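Local structure of ORF10 (Moritella marina, 6RIW) at residues V7-Q17 with Y95-A104; V117-T126 with V171-A180. The protein probably extends acyl chains by decarboxylative condensation through this ketosynthase-chain length factor didomain, one piece of a larger polyunsaturated fatty acid synthase. All blocks are in the same frame, centred on the assembly; numbering follows the deposited sequence.

Contact 1 of 2, residues V7-Q17 with Y95-A104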
loop_
_atom_site.group_PDB
_atom_site.type_symbol
_atom_site.label_atom_id
_atom_site.label_comp_id
_atom_site.label_asym_id
_atom_site.label_seq_id
_atom_site.Cartn_x
_atom_site.Cartn_y
_atom_site.Cartn_z
ATOM N N VAL A 7 4.979 -20.588 14.355
ATOM C CA VAL A 7 6.213 -21.181 14.865
ATOM C C VAL A 7 7.289 -20.151 15.155
ATOM O O VAL A 7 8.385 -20.525 15.605
ATOM C CB VAL A 7 6.745 -22.271 13.918
ATOM C CG1 VAL A 7 5.669 -23.339 13.706
ATOM C CG2 VAL A 7 7.180 -21.670 12.555
ATOM N N GLY A 8 7.012 -18.866 14.947
ATOM C CA GLY A 8 7.976 -17.832 15.264
ATOM C C GLY A 8 7.270 -16.497 15.323
ATOM O O GLY A 8 6.320 -16.283 14.561
ATOM N N ILE A 9 7.682 -15.611 16.234
ATOM C CA ILE A 9 7.030 -14.311 16.414
ATOM C C ILE A 9 8.093 -13.272 16.700
ATOM O O ILE A 9 9.082 -13.555 17.388
ATOM C CB ILE A 9 6.008 -14.323 17.575
ATOM C CG1 ILE A 9 5.003 -15.464 17.431
ATOM C CG2 ILE A 9 5.282 -12.980 17.684
ATOM C CD1 ILE A 9 3.852 -15.409 18.426
ATOM N N ALA A 10 7.887 -12.054 16.187
ATOM C CA ALA A 10 8.757 -10.945 16.553
ATOM C C ALA A 10 7.955 -9.651 16.539
ATOM O O ALA A 10 6.945 -9.523 15.838
ATOM C CB ALA A 10 9.963 -10.851 15.623
ATOM N N ASN A 11 8.434 -8.676 17.308
ATOM C CA ASN A 11 7.747 -7.396 17.367
ATOM C C ASN A 11 8.730 -6.255 17.555
ATOM O O ASN A 11 9.774 -6.398 18.202
ATOM C CB ASN A 11 6.742 -7.350 18.507
ATOM C CG ASN A 11 7.412 -7.532 19.863
ATOM O OD1 ASN A 11 7.948 -8.603 20.137
ATOM N ND2 ASN A 11 7.416 -6.484 20.694
ATOM N N LEU A 12 8.353 -5.099 17.011
ATOM C CA LEU A 12 8.969 -3.818 17.361
ATOM C C LEU A 12 7.786 -2.898 17.603
ATOM O O LEU A 12 7.207 -2.352 16.658
ATOM C CB LEU A 12 9.910 -3.295 16.275
ATOM C CG LEU A 12 10.638 -1.992 16.579
ATOM C CD1 LEU A 12 11.499 -2.152 17.843
ATOM C CD2 LEU A 12 11.502 -1.623 15.368
ATOM N N PHE A 13 7.412 -2.758 18.869
ATOM C CA PHE A 13 6.246 -2.006 19.301
ATOM C C PHE A 13 6.683 -0.818 20.139
ATOM O O PHE A 13 7.801 -0.808 20.668
ATOM C CB PHE A 13 5.307 -2.876 20.154
ATOM C CG PHE A 13 4.707 -4.054 19.438
ATOM C CD1 PHE A 13 4.639 -4.108 18.041
ATOM C CD2 PHE A 13 4.197 -5.113 20.174
ATOM C CE1 PHE A 13 4.079 -5.202 17.396
ATOM C CE2 PHE A 13 3.628 -6.214 19.546
ATOM C CZ PHE A 13 3.562 -6.260 18.145
ATOM N N PRO A 14 5.833 0.206 20.295
ATOM C CA PRO A 14 6.159 1.256 21.265
ATOM C C PRO A 14 6.479 0.606 22.604
ATOM O O PRO A 14 5.678 -0.185 23.117
ATOM C CB PRO A 14 4.886 2.110 21.321
ATOM C CG PRO A 14 4.215 1.880 19.966
ATOM C CD PRO A 14 4.559 0.462 19.587
ATOM N N GLY A 15 7.688 0.839 23.118
ATOM C CA GLY A 15 8.101 0.291 24.388
ATOM C C GLY A 15 8.837 -1.034 24.354
ATOM O O GLY A 15 9.445 -1.393 25.370
ATOM N N SER A 16 8.819 -1.790 23.253
ATOM C CA SER A 16 9.407 -3.127 23.326
ATOM C C SER A 16 9.992 -3.574 21.993
ATOM O O SER A 16 9.579 -3.114 20.925
ATOM C CB SER A 16 8.380 -4.154 23.834
ATOM O OG SER A 16 7.335 -4.349 22.904
ATOM N N GLN A 17 10.973 -4.486 22.076
ATOM C CA GLN A 17 11.656 -5.010 20.897
ATOM C C GLN A 17 11.637 -6.533 20.829
ATOM O O GLN A 17 12.303 -7.110 19.961
ATOM C CB GLN A 17 13.111 -4.516 20.854
ATOM C CG GLN A 17 13.289 -3.026 21.121
ATOM C CD GLN A 17 14.754 -2.625 21.162
ATOM O OE1 GLN A 17 15.639 -3.467 20.997
ATOM N NE2 GLN A 17 15.018 -1.338 21.396
ATOM N N TYR A 95 14.257 -6.000 10.720
ATOM C CA TYR A 95 14.478 -6.419 12.103
ATOM C C TYR A 95 13.507 -7.528 12.520
ATOM O O TYR A 95 13.933 -8.583 13.009
ATOM C CB TYR A 95 14.350 -5.216 13.035
ATOM C CG TYR A 95 14.375 -5.626 14.506
ATOM C CD1 TYR A 95 15.574 -6.009 15.105
ATOM C CD2 TYR A 95 13.217 -5.641 15.279
ATOM C CE1 TYR A 95 15.623 -6.393 16.435
ATOM C CE2 TYR A 95 13.252 -6.041 16.641
ATOM C CZ TYR A 95 14.471 -6.404 17.199
ATOM O OH TYR A 95 14.562 -6.801 18.514
ATOM N N VAL A 96 12.197 -7.310 12.353
ATOM C CA VAL A 96 11.248 -8.332 12.806
ATOM C C VAL A 96 11.319 -9.585 11.935
ATOM O O VAL A 96 11.005 -10.682 12.408
ATOM C CB VAL A 96 9.803 -7.795 12.892
ATOM C CG1 VAL A 96 9.721 -6.692 13.969
ATOM C CG2 VAL A 96 9.287 -7.312 11.507
ATOM N N THR A 97 11.750 -9.466 10.676
ATOM C CA THR A 97 11.952 -10.663 9.862
ATOM C C THR A 97 13.074 -11.533 10.428
ATOM O O THR A 97 12.892 -12.742 10.632
ATOM C CB THR A 97 12.249 -10.273 8.417
ATOM O OG1 THR A 97 11.071 -9.698 7.845
ATOM C CG2 THR A 97 12.589 -11.518 7.597
ATOM N N LYS A 98 14.236 -10.933 10.681
ATOM C CA LYS A 98 15.375 -11.668 11.234
ATOM C C LYS A 98 15.019 -12.281 12.579
ATOM O O LYS A 98 15.327 -13.453 12.845
ATOM C CB LYS A 98 16.581 -10.735 11.383
ATOM C CG LYS A 98 17.920 -11.425 11.672
ATOM C CD LYS A 98 19.039 -10.650 10.984
ATOM C CE LYS A 98 20.374 -10.764 11.684
ATOM N NZ LYS A 98 21.020 -9.402 11.704
ATOM N N GLN A 99 14.378 -11.496 13.444
ATOM C CA GLN A 99 14.051 -11.988 14.779
ATOM C C GLN A 99 13.041 -13.123 14.714
ATOM O O GLN A 99 13.166 -14.115 15.444
ATOM C CB GLN A 99 13.516 -10.845 15.650
ATOM C CG GLN A 99 14.568 -9.759 15.991
ATOM C CD GLN A 99 15.737 -10.309 16.794
ATOM O OE1 GLN A 99 15.548 -10.975 17.806
ATOM N NE2 GLN A 99 16.948 -10.044 16.331
ATOM N N ALA A 100 12.031 -12.997 13.850
ATOM C CA ALA A 100 11.013 -14.038 13.767
ATOM C C ALA A 100 11.584 -15.320 13.185
ATOM O O ALA A 100 11.283 -16.410 13.677
ATOM C CB ALA A 100 9.812 -13.562 12.941
ATOM N N LEU A 101 12.398 -15.220 12.126
ATOM C CA LEU A 101 12.999 -16.423 11.559
ATOM C C LEU A 101 13.984 -17.057 12.536
ATOM O O LEU A 101 14.040 -18.287 12.667
ATOM C CB LEU A 101 13.683 -16.089 10.237
ATOM C CG LEU A 101 12.656 -15.974 9.109
ATOM C CD1 LEU A 101 13.345 -15.490 7.861
ATOM C CD2 LEU A 101 11.978 -17.316 8.875
ATOM N N THR A 102 14.742 -16.233 13.254
ATOM C CA THR A 102 15.661 -16.773 14.250
ATOM C C THR A 102 14.894 -17.423 15.394
ATOM O O THR A 102 15.288 -18.482 15.893
ATOM C CB THR A 102 16.580 -15.660 14.754
ATOM O OG1 THR A 102 17.325 -15.145 13.643
ATOM C CG2 THR A 102 17.565 -16.210 15.786
ATOM N N ASP A 103 13.775 -16.816 15.798
ATOM C CA ASP A 103 12.901 -17.424 16.798
ATOM C C ASP A 103 12.404 -18.791 16.342
ATOM O O ASP A 103 12.372 -19.746 17.132
ATOM C CB ASP A 103 11.711 -16.506 17.081
ATOM C CG ASP A 103 10.873 -16.991 18.239
ATOM O OD1 ASP A 103 11.467 -17.318 19.278
ATOM O OD2 ASP A 103 9.626 -17.043 18.126
ATOM N N ALA A 104 12.001 -18.904 15.076
ATOM C CA ALA A 104 11.492 -20.180 14.585
ATOM C C ALA A 104 12.595 -21.188 14.315
ATOM O O ALA A 104 12.302 -22.380 14.179
ATOM C CB ALA A 104 10.669 -19.974 13.311
HETATM O O HOH W 1 9.847 -23.060 15.914
#

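Contact 2 of 2, residues V117-T126 with V171-A180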
loop_
_atom_site.group_PDB
_atom_site.type_symbol
_atom_site.label_atom_id
_atom_site.label_comp_id
_atom_site.label_asym_id
_atom_site.label_seq_id
_atom_site.Cartn_x
_atom_site.Cartn_y
_atom_site.Cartn_z
ATOM N N VAL A 117 6.506 -14.166 1.753
ATOM C CA VAL A 117 6.226 -13.127 2.754
ATOM C C VAL A 117 5.111 -12.219 2.244
ATOM O O VAL A 117 5.124 -11.801 1.086
ATOM C CB VAL A 117 7.483 -12.313 3.131
ATOM C CG1 VAL A 117 8.218 -11.780 1.885
ATOM C CG2 VAL A 117 7.118 -11.180 4.112
ATOM N N ILE A 118 4.126 -11.937 3.105
ATOM C CA ILE A 118 3.076 -10.957 2.824
ATOM C C ILE A 118 3.128 -9.885 3.908
ATOM O O ILE A 118 3.051 -10.196 5.102
ATOM C CB ILE A 118 1.678 -11.608 2.743
ATOM C CG1 ILE A 118 1.652 -12.639 1.608
ATOM C CG2 ILE A 118 0.610 -10.545 2.500
ATOM C CD1 ILE A 118 0.362 -13.479 1.563
ATOM N N LEU A 119 3.240 -8.617 3.498
ATOM C CA LEU A 119 3.542 -7.525 4.421
ATOM C C LEU A 119 2.448 -6.469 4.342
ATOM O O LEU A 119 2.255 -5.873 3.282
ATOM C CB LEU A 119 4.896 -6.890 4.070
ATOM C CG LEU A 119 5.340 -5.686 4.906
ATOM C CD1 LEU A 119 5.756 -6.170 6.286
ATOM C CD2 LEU A 119 6.491 -4.940 4.193
ATOM N N GLY A 120 1.753 -6.213 5.451
ATOM C CA GLY A 120 0.871 -5.049 5.496
ATOM C C GLY A 120 1.690 -3.766 5.592
ATOM O O GLY A 120 2.691 -3.697 6.311
ATOM N N ASN A 121 1.261 -2.727 4.861
ATOM C CA ASN A 121 2.086 -1.523 4.764
ATOM C C ASN A 121 1.238 -0.335 4.307
ATOM O O ASN A 121 0.301 -0.499 3.525
ATOM C CB ASN A 121 3.251 -1.758 3.790
ATOM C CG ASN A 121 4.267 -0.635 3.796
ATOM O OD1 ASN A 121 4.376 0.126 4.757
ATOM N ND2 ASN A 121 5.013 -0.515 2.699
ATOM N N LEU A 122 1.570 0.857 4.820
ATOM C CA LEU A 122 0.922 2.105 4.407
ATOM C C LEU A 122 1.522 2.625 3.105
ATOM O O LEU A 122 2.733 2.554 2.895
ATOM C CB LEU A 122 1.109 3.183 5.486
ATOM C CG LEU A 122 0.327 2.989 6.778
ATOM C CD1 LEU A 122 0.880 3.850 7.928
ATOM C CD2 LEU A 122 -1.148 3.294 6.524
ATOM N N SER A 123 0.676 3.181 2.239
ATOM C CA SER A 123 1.149 3.855 1.034
ATOM C C SER A 123 1.321 5.346 1.264
ATOM O O SER A 123 0.879 6.144 0.435
ATOM C CB SER A 123 0.176 3.595 -0.120
ATOM O OG SER A 123 0.244 2.237 -0.516
ATOM N N PHE A 124 1.927 5.743 2.391
ATOM C CA PHE A 124 2.111 7.150 2.755
ATOM C C PHE A 124 3.567 7.566 2.602
ATOM O O PHE A 124 4.468 6.733 2.720
ATOM C CB PHE A 124 1.751 7.385 4.220
ATOM C CG PHE A 124 0.279 7.340 4.538
ATOM C CD1 PHE A 124 -0.680 7.290 3.548
ATOM C CD2 PHE A 124 -0.118 7.365 5.869
ATOM C CE1 PHE A 124 -2.024 7.265 3.882
ATOM C CE2 PHE A 124 -1.455 7.344 6.214
ATOM C CZ PHE A 124 -2.411 7.299 5.208
ATOM N N PRO A 125 3.836 8.863 2.447
ATOM C CA PRO A 125 5.222 9.350 2.523
ATOM C C PRO A 125 5.885 8.878 3.811
ATOM O O PRO A 125 5.235 8.751 4.849
ATOM C CB PRO A 125 5.071 10.871 2.515
ATOM C CG PRO A 125 3.740 11.114 1.728
ATOM C CD PRO A 125 2.864 9.923 2.120
ATOM N N THR A 126 7.191 8.653 3.736
ATOM C CA THR A 126 7.986 8.319 4.910
ATOM C C THR A 126 8.934 9.467 5.218
ATOM O O THR A 126 9.068 10.430 4.453
ATOM C CB THR A 126 8.792 7.032 4.714
ATOM O OG1 THR A 126 9.807 7.251 3.726
ATOM C CG2 THR A 126 7.887 5.842 4.306
ATOM N N VAL A 171 7.892 3.022 -1.649
ATOM C CA VAL A 171 7.398 2.901 -0.280
ATOM C C VAL A 171 6.469 1.696 -0.125
ATOM O O VAL A 171 6.575 0.934 0.845
ATOM C CB VAL A 171 6.717 4.220 0.133
ATOM C CG1 VAL A 171 5.847 4.006 1.360
ATOM C CG2 VAL A 171 7.784 5.308 0.413
ATOM N N ALA A 172 5.546 1.494 -1.065
ATOM C CA ALA A 172 4.466 0.530 -0.830
ATOM C C ALA A 172 4.932 -0.928 -0.960
ATOM O O ALA A 172 4.769 -1.728 -0.028
ATOM C CB ALA A 172 3.290 0.819 -1.774
ATOM N N GLY A 173 5.518 -1.295 -2.100
ATOM C CA GLY A 173 5.759 -2.702 -2.373
ATOM C C GLY A 173 7.182 -3.182 -2.134
ATOM O O GLY A 173 7.396 -4.292 -1.639
ATOM N N TYR A 174 8.170 -2.358 -2.477
ATOM C CA TYR A 174 9.565 -2.787 -2.341
ATOM C C TYR A 174 9.940 -3.311 -0.952
ATOM O O TYR A 174 10.777 -4.229 -0.883
ATOM C CB TYR A 174 10.496 -1.632 -2.736
ATOM C CG TYR A 174 11.958 -2.022 -2.752
ATOM C CD1 TYR A 174 12.422 -3.017 -3.608
ATOM C CD2 TYR A 174 12.875 -1.388 -1.903
ATOM C CE1 TYR A 174 13.783 -3.381 -3.625
ATOM C CE2 TYR A 174 14.227 -1.747 -1.902
ATOM C CZ TYR A 174 14.671 -2.743 -2.765
ATOM O OH TYR A 174 16.015 -3.089 -2.771
ATOM N N PRO A 175 9.406 -2.802 0.163
ATOM C CA PRO A 175 9.809 -3.375 1.465
ATOM C C PRO A 175 9.590 -4.877 1.563
ATOM O O PRO A 175 10.396 -5.572 2.200
ATOM C CB PRO A 175 8.944 -2.603 2.468
ATOM C CG PRO A 175 8.805 -1.225 1.800
ATOM C CD PRO A 175 8.618 -1.565 0.337
ATOM N N ALA A 176 8.524 -5.403 0.950
ATOM C CA ALA A 176 8.318 -6.849 0.974
ATOM C C ALA A 176 9.353 -7.573 0.112
ATOM O O ALA A 176 9.855 -8.634 0.495
ATOM C CB ALA A 176 6.905 -7.191 0.508
ATOM N N ALA A 177 9.681 -7.022 -1.058
ATOM C CA ALA A 177 10.714 -7.633 -1.889
ATOM C C ALA A 177 12.085 -7.519 -1.237
ATOM O O ALA A 177 12.931 -8.400 -1.408
ATOM C CB ALA A 177 10.725 -6.979 -3.279
ATOM N N LEU A 178 12.329 -6.439 -0.499
ATOM C CA LEU A 178 13.609 -6.287 0.171
ATOM C C LEU A 178 13.764 -7.315 1.280
ATOM O O LEU A 178 14.845 -7.895 1.453
ATOM C CB LEU A 178 13.729 -4.881 0.738
ATOM C CG LEU A 178 14.970 -4.640 1.593
ATOM C CD1 LEU A 178 16.140 -4.444 0.684
ATOM C CD2 LEU A 178 14.783 -3.397 2.439
ATOM N N ILE A 179 12.696 -7.536 2.045
ATOM C CA ILE A 179 12.693 -8.602 3.041
ATOM C C ILE A 179 13.005 -9.942 2.383
ATOM O O ILE A 179 13.831 -10.717 2.880
ATOM C CB ILE A 179 11.349 -8.624 3.788
ATOM C CG1 ILE A 179 11.336 -7.482 4.815
ATOM C CG2 ILE A 179 11.088 -10.000 4.433
ATOM C CD1 ILE A 179 9.952 -7.115 5.292
ATOM N N ALA A 180 12.362 -10.229 1.244
ATOM C CA ALA A 180 12.597 -11.511 0.581
ATOM C C ALA A 180 14.058 -11.649 0.178
ATOM O O ALA A 180 14.680 -12.698 0.406
ATOM C CB ALA A 180 11.676 -11.661 -0.639
#

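Contact 1 of 2, residues V7-Q17 with Y95-A104
Tyr95 OH donates to Gln17 O, just past the turn that follows strand 7-12, at 2.7 Å and slightly out of that carbonyl's plane. With CG anti to the backbone N (chi1 172°), the phenol is carried out to Gln17, its edge to the carbonyl oxygens of Asn11 and Gln17, while Gln99 CG rests on one face of the ring. At the far end Ile9 N gives its hydrogen to Asp103 OD2 (3.1 Å, 156° at the hydrogen) on the anti side of the carboxylate; the same oxygen also bonds Tyr282 OH, so two partners hold it.

Apolar packing fills the middle. Ala10 CB sits 3.8 Å from Ala100 CB and 3.6 Å from Gln99 CB, while Val96 CG1 lies 4.1 Å from Leu12 CB. The fit is close at Gly8, where a CB would collide with Ala100 O and Ala104 CB. A water lies within hydrogen-bonding distance of both Val7 O and Ala104 O.

The segment axes approach to 6.1 Å at 149°, nearly antiparallel. Strand 4-12 pairs with strands 259-270 and 283-292, with a classic bulge where Val7 and Gly8 face Val267; the side chains of Ile9 and Phe13 touch helix 374-387.

Contact 2 of 2, residues V117-T126 with V171-A180
Leu119 lays its CD2 methyl against the Pro175 ring, 3.8 Å from CB, the two side chains crossing at about a right angle. Its CB also meets Ala176 CB at 4.1 Å. Farther back on the strand, Val117 CG1 lies 3.8 Å from Ala176 O, and its CG2 packs on Ile179 CG2, again with the side chains at about a right angle.

The polar link is Asn121. With CG opposite the backbone N (chi1 -171°), the amide reaches the turn before the helix, where ND2 bonds Ala172 O at 3.0 Å, with 156° at the hydrogen and the acceptor 10° from the amide plane. A second, weak bond from ND2 reaches Val171 O at 2.8 Å. Without the amide, as with an alanine here, Ala172 O and Val171 O lose this donor, and the 171-173 backbone would probably be freer to shift.

Beyond the strand, Val171 fits into the bend of the loop: CG1 stands 3.3 Å from Phe124 O, and CG2 meets Thr126 CG2 tip to tip. Helix 174-183 packs on strand 115-120 within the beta-alpha-beta connection, which also holds helix 129-148, to the parallel strand 189-193, as in the layered thiolase fold.

Contacts 1 and 2 follow one another along the chain, the first closing before the second opens, and their centres lie about 17 Å apart. Helix 88-104 physically joins them: Thr97, on a side of the helix turned from strand 7-12, puts OG1 3.4 Å from Ile179 CG2 in contact 2, and Leu89 of the same helix touches Asn121, Thr126 and Pro175. Both strands belong to the same sheet system, connected through 217-224 and 259-270. Contact 2 is the more central, its centre about 7 Å from that of the chain against about 22 Å for contact 1. Neither contact lies at the magnesium site of Met1 and Lys286.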